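Local atomic coordinates of DNA processing protein DprA (Streptococcus pneumoniae, PDB entry 3UQZ), a protein that helps load the recombinase RecA onto single-stranded DNA during natural transformation, binding the strand cooperatively and protecting it from nucleases. Residues K10-G15 with R55-D61; K127-L132 with T271-L277. All coordinates share one frame; numbering follows the deposited sequence.

In the fold
The two contacts lie on opposite sides of the chain's centre, about 47 Å apart between their centres and about 28 Å between nearest atoms, and share no helix or strand. Contact 1 comes first and closes before contact 2 opens. It joins helix 5-13 to the end of helix 49-58 and the start of helix 61-69, within the all-helical N-terminal SAM domain. Contact 2 belongs to the Rossmann-fold domain, where helix 119-130, which links the parallel strands 108-113 and 137-140, meets helix 273-279, which follows strand 268-269, at one edge of the sheet within this chain. No residue of the second subunit touches contact 1, whereas that subunit packs against contact 2; dimerization is crucial for RecA loading.

Contact 1: residues K10-G15 with R55-D61; sequences KLKKSG and RYFQIDD
Lys10 lies across the Tyr56 ring and ends on the Asp61 carboxylate, joining helix 5-13 of the SAM domain to the end of helix 49-58 and the first residue of helix 61-69. With CG anti to the backbone N (chi1 -162°) and the chain extended onward, the lysine crosses the ring at about a right angle and carries NZ on to Asp61. CE sits over one ring face, 3.8 Å from the Tyr56 centroid, while NZ makes an off-centre cation-pi contact. The salt bridge follows: Lys10 NZ reaches the syn lone pair of Asp61 OD1 at 2.8 Å, and Tyr6 OH bonds to that oxygen. Tyr56 OH is hydrogen-bonded to Glu7 OE1.

Among apolar contacts, Ile59 CG2 packs on Lys10 CE at 3.7 Å, and Leu11 CD2 lies 4.3 Å from Tyr56 CD1.

Ser14 OG bonds back to Lys10 O at 2.7 Å. At the helix-ending Schellman motif of Gly15, the Arg55 guanidinium lies with one face over Ser14 O without bonding to it, and its NH2 weakly bonds to Lys13 O (3.1 Å, 120° at the hydrogen). The buried Lys10 thus meets a carboxylate and an aromatic face, probably favouring the protonated amine.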
loop_
_atom_site.group_PDB
_atom_site.type_symbol
_atom_site.label_atom_id
_atom_site.label_comp_id
_atom_site.label_asym_id
_atom_site.label_seq_id
_atom_site.Cartn_x
_atom_site.Cartn_y
_atom_site.Cartn_z
ATOM N N LYS A 10 -29.456 10.117 -34.581
ATOM C CA LYS A 10 -30.206 11.306 -35.000
ATOM C C LYS A 10 -30.686 12.144 -33.791
ATOM O O LYS A 10 -30.670 13.374 -33.874
ATOM C CB LYS A 10 -31.359 10.931 -35.942
ATOM C CG LYS A 10 -31.898 12.101 -36.752
ATOM C CD LYS A 10 -32.968 11.662 -37.730
ATOM C CE LYS A 10 -33.640 12.846 -38.380
ATOM N NZ LYS A 10 -34.784 12.423 -39.215
ATOM N N LEU A 11 -31.053 11.484 -32.661
ATOM C CA LEU A 11 -31.468 12.162 -31.418
ATOM C C LEU A 11 -30.288 12.885 -30.756
ATOM O O LEU A 11 -30.456 13.991 -30.252
ATOM C CB LEU A 11 -32.142 11.192 -30.423
ATOM C CG LEU A 11 -33.494 10.581 -30.830
ATOM C CD1 LEU A 11 -33.942 9.559 -29.826
ATOM C CD2 LEU A 11 -34.568 11.633 -30.958
ATOM N N LYS A 12 -29.089 12.270 -30.786
ATOM C CA LYS A 12 -27.846 12.855 -30.270
ATOM C C LYS A 12 -27.505 14.105 -31.100
ATOM O O LYS A 12 -27.155 15.139 -30.536
ATOM C CB LYS A 12 -26.685 11.840 -30.339
ATOM C CG LYS A 12 -26.438 11.108 -29.027
ATOM C CD LYS A 12 -25.273 10.137 -29.069
ATOM C CE LYS A 12 -24.753 9.898 -27.671
ATOM N NZ LYS A 12 -23.977 8.647 -27.580
ATOM N N LYS A 13 -27.682 14.020 -32.434
ATOM C CA LYS A 13 -27.454 15.110 -33.387
ATOM C C LYS A 13 -28.487 16.242 -33.281
ATOM O O LYS A 13 -28.216 17.355 -33.733
ATOM C CB LYS A 13 -27.398 14.562 -34.822
ATOM C CG LYS A 13 -26.108 13.821 -35.121
ATOM C CD LYS A 13 -25.060 14.757 -35.702
ATOM C CE LYS A 13 -23.676 14.212 -35.523
ATOM N NZ LYS A 13 -22.659 15.152 -36.054
ATOM N N SER A 14 -29.659 15.962 -32.685
ATOM C CA SER A 14 -30.729 16.941 -32.508
ATOM C C SER A 14 -30.561 17.704 -31.195
ATOM O O SER A 14 -31.301 18.654 -30.940
ATOM C CB SER A 14 -32.090 16.258 -32.564
ATOM O OG SER A 14 -32.252 15.514 -33.761
ATOM N N GLY A 15 -29.596 17.279 -30.375
ATOM C CA GLY A 15 -29.261 17.930 -29.117
ATOM C C GLY A 15 -29.580 17.175 -27.845
ATOM O O GLY A 15 -29.424 17.733 -26.756
ATOM N N ARG A 55 -34.641 21.166 -34.622
ATOM C CA ARG A 55 -33.337 20.590 -34.989
ATOM C C ARG A 55 -33.462 19.214 -35.636
ATOM O O ARG A 55 -32.800 18.966 -36.648
ATOM C CB ARG A 55 -32.398 20.545 -33.775
ATOM C CG ARG A 55 -31.865 21.914 -33.370
ATOM C CD ARG A 55 -30.807 21.821 -32.296
ATOM N NE ARG A 55 -29.651 21.033 -32.729
ATOM C CZ ARG A 55 -28.586 20.785 -31.973
ATOM N NH1 ARG A 55 -28.511 21.273 -30.740
ATOM N NH2 ARG A 55 -27.587 20.049 -32.442
ATOM N N TYR A 56 -34.353 18.350 -35.097
ATOM C CA TYR A 56 -34.614 17.017 -35.644
ATOM C C TYR A 56 -35.107 17.112 -37.103
ATOM O O TYR A 56 -34.601 16.402 -37.975
ATOM C CB TYR A 56 -35.625 16.250 -34.766
ATOM C CG TYR A 56 -35.901 14.837 -35.241
ATOM C CD1 TYR A 56 -35.230 13.749 -34.685
ATOM C CD2 TYR A 56 -36.834 14.587 -36.246
ATOM C CE1 TYR A 56 -35.480 12.448 -35.120
ATOM C CE2 TYR A 56 -37.085 13.291 -36.694
ATOM C CZ TYR A 56 -36.404 12.226 -36.130
ATOM O OH TYR A 56 -36.646 10.956 -36.585
ATOM N N PHE A 57 -36.083 18.005 -37.358
ATOM C CA PHE A 57 -36.656 18.226 -38.687
ATOM C C PHE A 57 -35.684 18.826 -39.693
ATOM O O PHE A 57 -35.786 18.505 -40.882
ATOM C CB PHE A 57 -37.953 19.044 -38.607
ATOM C CG PHE A 57 -39.094 18.299 -37.957
ATOM C CD1 PHE A 57 -39.517 17.067 -38.446
ATOM C CD2 PHE A 57 -39.766 18.837 -36.874
ATOM C CE1 PHE A 57 -40.559 16.373 -37.831
ATOM C CE2 PHE A 57 -40.796 18.131 -36.252
ATOM C CZ PHE A 57 -41.215 16.930 -36.760
ATOM N N GLN A 58 -34.726 19.660 -39.224
ATOM C CA GLN A 58 -33.724 20.291 -40.088
ATOM C C GLN A 58 -32.634 19.328 -40.568
ATOM O O GLN A 58 -31.907 19.652 -41.510
ATOM C CB GLN A 58 -33.131 21.545 -39.431
ATOM C CG GLN A 58 -34.135 22.698 -39.354
ATOM C CD GLN A 58 -33.774 23.763 -38.353
ATOM O OE1 GLN A 58 -32.834 23.635 -37.556
ATOM N NE2 GLN A 58 -34.536 24.847 -38.365
ATOM N N ILE A 59 -32.533 18.141 -39.941
ATOM C CA ILE A 59 -31.530 17.129 -40.287
ATOM C C ILE A 59 -31.743 16.537 -41.679
ATOM O O ILE A 59 -32.827 16.034 -41.978
ATOM C CB ILE A 59 -31.386 16.047 -39.163
ATOM C CG1 ILE A 59 -30.617 16.615 -37.946
ATOM C CG2 ILE A 59 -30.714 14.764 -39.681
ATOM C CD1 ILE A 59 -30.805 15.875 -36.665
ATOM N N ASP A 60 -30.698 16.604 -42.519
ATOM C CA ASP A 60 -30.685 16.014 -43.855
ATOM C C ASP A 60 -30.364 14.525 -43.665
ATOM O O ASP A 60 -29.200 14.157 -43.477
ATOM C CB ASP A 60 -29.642 16.720 -44.759
ATOM C CG ASP A 60 -29.379 16.102 -46.136
ATOM O OD1 ASP A 60 -30.209 15.281 -46.596
ATOM O OD2 ASP A 60 -28.363 16.473 -46.770
ATOM N N ASP A 61 -31.410 13.682 -43.672
ATOM C CA ASP A 61 -31.329 12.231 -43.489
ATOM C C ASP A 61 -30.352 11.519 -44.424
ATOM O O ASP A 61 -29.716 10.554 -44.005
ATOM C CB ASP A 61 -32.716 11.589 -43.579
ATOM C CG ASP A 61 -33.604 11.914 -42.403
ATOM O OD1 ASP A 61 -33.474 11.244 -41.362
ATOM O OD2 ASP A 61 -34.433 12.842 -42.522
#

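Contact 2: residues K127-L132 with T271-L277; sequences KVIQGL and TSGQDVL
Leu132 CD2 is the apolar centre, touching Val276 CB at 3.8 Å and Leu277 CD2 at 3.9 Å where two parts of the Rossmann fold meet: the C-terminal part of helix 119-130 with the residues that follow, and the N-terminal part of helix 273-279. The same methyl also lies on Gly273 O. Val128 flanks this centre; its CG1, anti to the backbone N, meets Val276 CG2 at 3.9 Å, the two side chains crossing at about a right angle. Val270 and Ile247 extend the apolar surface within the chain, and Ile251 of the second subunit packs on Lys127 and Val128.

Beside these side chains the backbones come close at two glycines. Gly131 and Gly273 have their CA atoms 3.9 Å apart, and Gly273 CA also lies against the carbonyl of Val128. Neither residue has a side chain to hold the two backbones apart.

The polar edge lies at the start of helix 273-279, where Ser272 is the N-cap and its OG accepts a weak bond from Asp275 N. Lys127, extended until a bend at chi4 (-82°), brings NZ to Thr271 O at 3.0 Å and so ties helix 119-130 to the residue before the cap. Thr271 is also held from its own segment: Asp275 OD2 accepts from Thr271 N at 2.8 Å, on the anti side, and from Thr271 OG1 at 2.7 Å, above the carboxylate plane.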
loop_
_atom_site.group_PDB
_atom_site.type_symbol
_atom_site.label_atom_id
_atom_site.label_comp_id
_atom_site.label_asym_id
_atom_site.label_seq_id
_atom_site.Cartn_x
_atom_site.Cartn_y
_atom_site.Cartn_z
ATOM N N LYS A 127 5.075 -5.925 -16.160
ATOM C CA LYS A 127 5.309 -7.048 -15.252
ATOM C C LYS A 127 3.974 -7.625 -14.749
ATOM O O LYS A 127 3.783 -8.841 -14.826
ATOM C CB LYS A 127 6.223 -6.621 -14.084
ATOM C CG LYS A 127 6.645 -7.756 -13.149
ATOM C CD LYS A 127 7.451 -7.228 -11.972
ATOM C CE LYS A 127 7.803 -8.287 -10.953
ATOM N NZ LYS A 127 6.676 -8.547 -10.021
ATOM N N VAL A 128 3.058 -6.757 -14.258
ATOM C CA VAL A 128 1.727 -7.153 -13.785
ATOM C C VAL A 128 0.917 -7.828 -14.923
ATOM O O VAL A 128 0.342 -8.892 -14.696
ATOM C CB VAL A 128 0.957 -5.991 -13.093
ATOM C CG1 VAL A 128 -0.468 -6.406 -12.695
ATOM C CG2 VAL A 128 1.723 -5.482 -11.875
ATOM N N ILE A 129 0.919 -7.244 -16.141
ATOM C CA ILE A 129 0.201 -7.804 -17.291
ATOM C C ILE A 129 0.749 -9.173 -17.695
ATOM O O ILE A 129 -0.039 -10.088 -17.936
ATOM C CB ILE A 129 0.073 -6.795 -18.464
ATOM C CG1 ILE A 129 -0.939 -5.687 -18.095
ATOM C CG2 ILE A 129 -0.310 -7.490 -19.804
ATOM C CD1 ILE A 129 -0.896 -4.507 -18.960
ATOM N N GLN A 130 2.090 -9.330 -17.728
ATOM C CA GLN A 130 2.741 -10.599 -18.063
ATOM C C GLN A 130 2.279 -11.710 -17.113
ATOM O O GLN A 130 1.931 -12.789 -17.577
ATOM C CB GLN A 130 4.265 -10.449 -18.056
ATOM C CG GLN A 130 4.829 -9.894 -19.363
ATOM C CD GLN A 130 6.212 -9.271 -19.243
ATOM O OE1 GLN A 130 6.828 -9.206 -18.168
ATOM N NE2 GLN A 130 6.727 -8.777 -20.361
ATOM N N GLY A 131 2.188 -11.393 -15.820
ATOM C CA GLY A 131 1.725 -12.293 -14.766
ATOM C C GLY A 131 0.260 -12.682 -14.848
ATOM O O GLY A 131 -0.151 -13.638 -14.187
ATOM N N LEU A 132 -0.550 -11.946 -15.651
ATOM C CA LEU A 132 -1.972 -12.229 -15.867
ATOM C C LEU A 132 -2.159 -13.456 -16.775
ATOM O O LEU A 132 -3.224 -14.068 -16.757
ATOM C CB LEU A 132 -2.731 -11.010 -16.426
ATOM C CG LEU A 132 -2.938 -9.819 -15.473
ATOM C CD1 LEU A 132 -3.510 -8.641 -16.217
ATOM C CD2 LEU A 132 -3.838 -10.172 -14.296
ATOM N N THR A 271 1.433 -6.526 -6.606
ATOM C CA THR A 271 2.866 -6.611 -6.949
ATOM C C THR A 271 3.101 -7.484 -8.185
ATOM O O THR A 271 4.180 -7.437 -8.778
ATOM C CB THR A 271 3.699 -7.118 -5.744
ATOM O OG1 THR A 271 3.363 -8.475 -5.470
ATOM C CG2 THR A 271 3.493 -6.278 -4.485
ATOM N N SER A 272 2.099 -8.298 -8.555
ATOM C CA SER A 272 2.160 -9.192 -9.715
ATOM C C SER A 272 0.760 -9.409 -10.314
ATOM O O SER A 272 -0.238 -8.988 -9.718
ATOM C CB SER A 272 2.766 -10.535 -9.306
ATOM O OG SER A 272 2.023 -11.135 -8.257
ATOM N N GLY A 273 0.709 -10.097 -11.460
ATOM C CA GLY A 273 -0.528 -10.489 -12.122
ATOM C C GLY A 273 -1.266 -11.516 -11.292
ATOM O O GLY A 273 -2.499 -11.536 -11.278
ATOM N N GLN A 274 -0.504 -12.345 -10.554
ATOM C CA GLN A 274 -1.020 -13.362 -9.641
ATOM C C GLN A 274 -1.812 -12.724 -8.504
ATOM O O GLN A 274 -2.822 -13.285 -8.084
ATOM C CB GLN A 274 0.122 -14.209 -9.089
ATOM C CG GLN A 274 -0.034 -15.698 -9.359
ATOM C CD GLN A 274 1.233 -16.423 -8.973
ATOM O OE1 GLN A 274 1.413 -16.860 -7.825
ATOM N NE2 GLN A 274 2.154 -16.551 -9.923
ATOM N N ASP A 275 -1.376 -11.538 -8.032
ATOM C CA ASP A 275 -2.059 -10.769 -6.989
ATOM C C ASP A 275 -3.424 -10.305 -7.491
ATOM O O ASP A 275 -4.372 -10.298 -6.721
ATOM C CB ASP A 275 -1.216 -9.551 -6.558
ATOM C CG ASP A 275 -0.067 -9.817 -5.600
ATOM O OD1 ASP A 275 0.042 -10.957 -5.097
ATOM O OD2 ASP A 275 0.700 -8.880 -5.323
ATOM N N VAL A 276 -3.516 -9.929 -8.785
ATOM C CA VAL A 276 -4.749 -9.484 -9.452
ATOM C C VAL A 276 -5.688 -10.681 -9.607
ATOM O O VAL A 276 -6.835 -10.622 -9.165
ATOM C CB VAL A 276 -4.472 -8.779 -10.823
ATOM C CG1 VAL A 276 -5.777 -8.370 -11.520
ATOM C CG2 VAL A 276 -3.540 -7.574 -10.656
ATOM N N LEU A 277 -5.180 -11.771 -10.200
ATOM C CA LEU A 277 -5.926 -13.005 -10.438
ATOM C C LEU A 277 -6.491 -13.597 -9.161
ATOM O O LEU A 277 -7.622 -14.092 -9.174
ATOM C CB LEU A 277 -5.078 -14.027 -11.210
ATOM C CG LEU A 277 -4.670 -13.630 -12.630
ATOM C CD1 LEU A 277 -3.748 -14.644 -13.219
ATOM C CD2 LEU A 277 -5.877 -13.442 -13.540
#